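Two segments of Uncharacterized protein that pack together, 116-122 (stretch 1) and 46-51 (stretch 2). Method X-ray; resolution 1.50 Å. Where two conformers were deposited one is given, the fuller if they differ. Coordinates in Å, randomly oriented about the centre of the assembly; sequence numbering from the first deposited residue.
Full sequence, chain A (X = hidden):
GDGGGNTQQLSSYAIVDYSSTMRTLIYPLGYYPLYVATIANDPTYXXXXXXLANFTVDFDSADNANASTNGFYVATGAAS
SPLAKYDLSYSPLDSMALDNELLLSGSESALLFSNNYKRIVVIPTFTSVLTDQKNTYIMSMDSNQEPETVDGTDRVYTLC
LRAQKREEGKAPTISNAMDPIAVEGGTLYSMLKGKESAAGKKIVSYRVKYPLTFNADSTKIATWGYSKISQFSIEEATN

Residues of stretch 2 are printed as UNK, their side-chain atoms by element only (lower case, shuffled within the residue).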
# COMPACT_ATOMS: atom_id res chain seq x y z
N ASN A 116 0.21 7.61 13.66
CA ASN A 116 0.18 8.95 13.07
C ASN A 116 -0.02 8.99 11.56
O ASN A 116 -0.14 10.09 11.01
CB ASN A 116 1.51 9.65 13.36
CG ASN A 116 1.73 9.83 14.85
OD1 ASN A 116 0.95 10.53 15.51
ND2 ASN A 116 2.72 9.10 15.41
N TYR A 117 0.02 7.85 10.88
CA TYR A 117 -0.04 7.83 9.43
C TYR A 117 -0.98 6.82 8.88
O TYR A 117 -1.33 5.82 9.53
CB TYR A 117 1.36 7.46 8.89
CG TYR A 117 2.46 8.43 9.22
CD1 TYR A 117 2.66 9.57 8.45
CD2 TYR A 117 3.32 8.20 10.29
CE1 TYR A 117 3.69 10.46 8.73
CE2 TYR A 117 4.33 9.10 10.61
CZ TYR A 117 4.52 10.22 9.82
OH TYR A 117 5.52 11.13 10.11
N LYS A 118 -1.39 7.06 7.62
CA LYS A 118 -2.13 6.07 6.81
C LYS A 118 -1.43 5.97 5.47
O LYS A 118 -1.09 7.01 4.89
CB LYS A 118 -3.61 6.44 6.63
CG LYS A 118 -4.34 6.55 7.98
CD LYS A 118 -5.82 6.79 7.81
CE LYS A 118 -6.49 7.02 9.16
NZ LYS A 118 -6.22 8.38 9.70
N ARG A 119 -1.22 4.74 4.99
CA ARG A 119 -0.63 4.55 3.66
C ARG A 119 -1.32 3.45 2.94
O ARG A 119 -1.61 2.41 3.54
CB ARG A 119 0.88 4.19 3.71
CG ARG A 119 1.83 5.40 3.86
CD ARG A 119 2.10 5.71 5.31
NE ARG A 119 3.04 6.83 5.38
CZ ARG A 119 2.74 8.11 5.20
NH1 ARG A 119 1.47 8.48 4.98
NH2 ARG A 119 3.69 9.04 5.24
N ILE A 120 -1.55 3.64 1.64
CA ILE A 120 -2.00 2.52 0.82
C ILE A 120 -0.73 1.81 0.34
O ILE A 120 0.15 2.45 -0.24
CB ILE A 120 -2.83 2.98 -0.39
CG1 ILE A 120 -4.04 3.78 0.07
CG2 ILE A 120 -3.26 1.77 -1.24
CD1 ILE A 120 -4.68 4.59 -1.10
N VAL A 121 -0.61 0.53 0.61
CA VAL A 121 0.47 -0.25 0.01
C VAL A 121 -0.14 -0.87 -1.23
O VAL A 121 -1.21 -1.51 -1.13
CB VAL A 121 1.06 -1.33 0.95
CG1 VAL A 121 2.00 -2.30 0.20
CG2 VAL A 121 1.80 -0.67 2.11
N VAL A 122 0.49 -0.67 -2.38
CA VAL A 122 -0.04 -1.24 -3.61
C VAL A 122 1.06 -2.03 -4.28
O VAL A 122 2.23 -1.66 -4.19
CB VAL A 122 -0.71 -0.18 -4.53
CG1 VAL A 122 0.17 0.99 -4.79
CG2 VAL A 122 -1.23 -0.78 -5.84
N UNK A 46 12.63 6.01 8.81
CA UNK A 46 12.07 7.13 9.51
C UNK A 46 10.56 6.94 9.61
O UNK A 46 9.94 6.19 8.84
c UNK A 46 12.13 12.67 7.82
c UNK A 46 11.91 8.91 7.63
n UNK A 46 11.79 11.38 7.93
c UNK A 46 12.49 8.50 8.97
c UNK A 46 12.45 10.28 7.21
n UNK A 46 13.13 13.04 7.03
n UNK A 46 11.47 13.59 8.51
N UNK A 47 9.98 7.58 10.62
CA UNK A 47 8.54 7.46 10.86
C UNK A 47 7.79 7.84 9.58
O UNK A 47 8.14 8.82 8.90
c UNK A 47 8.15 8.40 12.01
N UNK A 48 6.81 7.02 9.26
CA UNK A 48 6.00 7.16 8.05
C UNK A 48 6.42 6.23 6.93
O UNK A 48 5.67 6.08 5.96
N UNK A 49 7.60 5.62 7.03
CA UNK A 49 8.05 4.68 6.01
C UNK A 49 7.24 3.41 6.06
O UNK A 49 6.81 2.96 7.12
c UNK A 49 9.52 4.27 6.26
o UNK A 49 10.21 6.32 5.26
c UNK A 49 10.56 5.31 5.89
o UNK A 49 11.75 5.10 6.22
N UNK A 50 7.09 2.79 4.90
CA UNK A 50 6.49 1.47 4.77
C UNK A 50 7.57 0.49 4.44
O UNK A 50 8.48 0.80 3.66
s UNK A 50 3.94 2.38 4.12
c UNK A 50 5.43 1.45 3.69
N UNK A 51 7.49 -0.71 5.01
CA UNK A 51 8.48 -1.75 4.76
C UNK A 51 7.78 -3.09 4.67
O UNK A 51 6.63 -3.21 5.11
c UNK A 51 9.55 -1.79 5.92
c UNK A 51 10.34 -0.48 6.01
c UNK A 51 8.91 -2.16 7.27

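Position 46 carries seven side-chain atoms, four carbons and three nitrogens. Three carbons run out in a chain to a nitrogen, and that nitrogen bonds to a carbon holding two more nitrogens. This is a guanidinium group, so the residue is Arg 46. Its side chain stays out of reach of stretch 1; the residue touches a crystal neighbour.

Position 47 has a single side-chain carbon, the CB, and nothing beyond it. The CA-to-CB bond points sideways to stretch 1. CB lies 4.1 Å from Tyr 117 CE2, an apolar contact. One carbon alone makes this Ala 47.

Position 48 has no side-chain atoms. Its CA sits over one face of the Tyr 117 ring, 3.6 Å from the ring centroid and 13° off the normal. An ideal CB would point toward stretch 1, 3.2 Å from Tyr 117 CZ and 3.3 Å from Arg 119 NH2. The backbone angles, phi 101° and psi -15°, would also jam it against the carbonyl O of Ala 47. The residue is Gly 48.

Position 49 has two side-chain carbons, the second carrying two oxygens. It is a short carboxylate. The CA-to-CB bond points away from stretch 1, and the residue makes no contact there. The residue is Asp 49. Its OD2 accepts a hydrogen bond from Arg 46 N at 2.9 Å, and its backbone N donates to Arg 46 O at 3.0 Å. The second bond closes a type II beta turn from Arg 46 to Asp 49.

Position 50 has one carbon followed by one sulfur. The CA-to-CB bond points toward stretch 1. The sulfur lies 3.6 Å from Arg 119 CB and 4.2 Å from Val 121 CG2. The residue is Cys 50, with chi1 in the m well.

Position 51 has three side-chain carbons, one bonded to CA and carrying the other two. It branches at CB, and the CA-to-CB bond points away from stretch 1. The residue is Val 51.

The two stretches run in nearly the same direction, 16° apart, and bury 254 Å² in all. Side chains of stretch 1 meet the turn and the start of the strand that follows it. The bare CA of Gly 48 lets the Tyr 117 ring lie close in a CH-pi contact. Arg 119 NE donates to Gly 48 O at 2.8 Å; the angle of 175° makes this bond almost straight. Arg 119 NH1 also bonds Lys 118 O at 3.0 Å, tying the guanidinium back to its own strand. Beyond the turn, Cys 50 SG packs against Arg 119 and Val 121.

Stretch 2, residues 46-51: RAGDCV
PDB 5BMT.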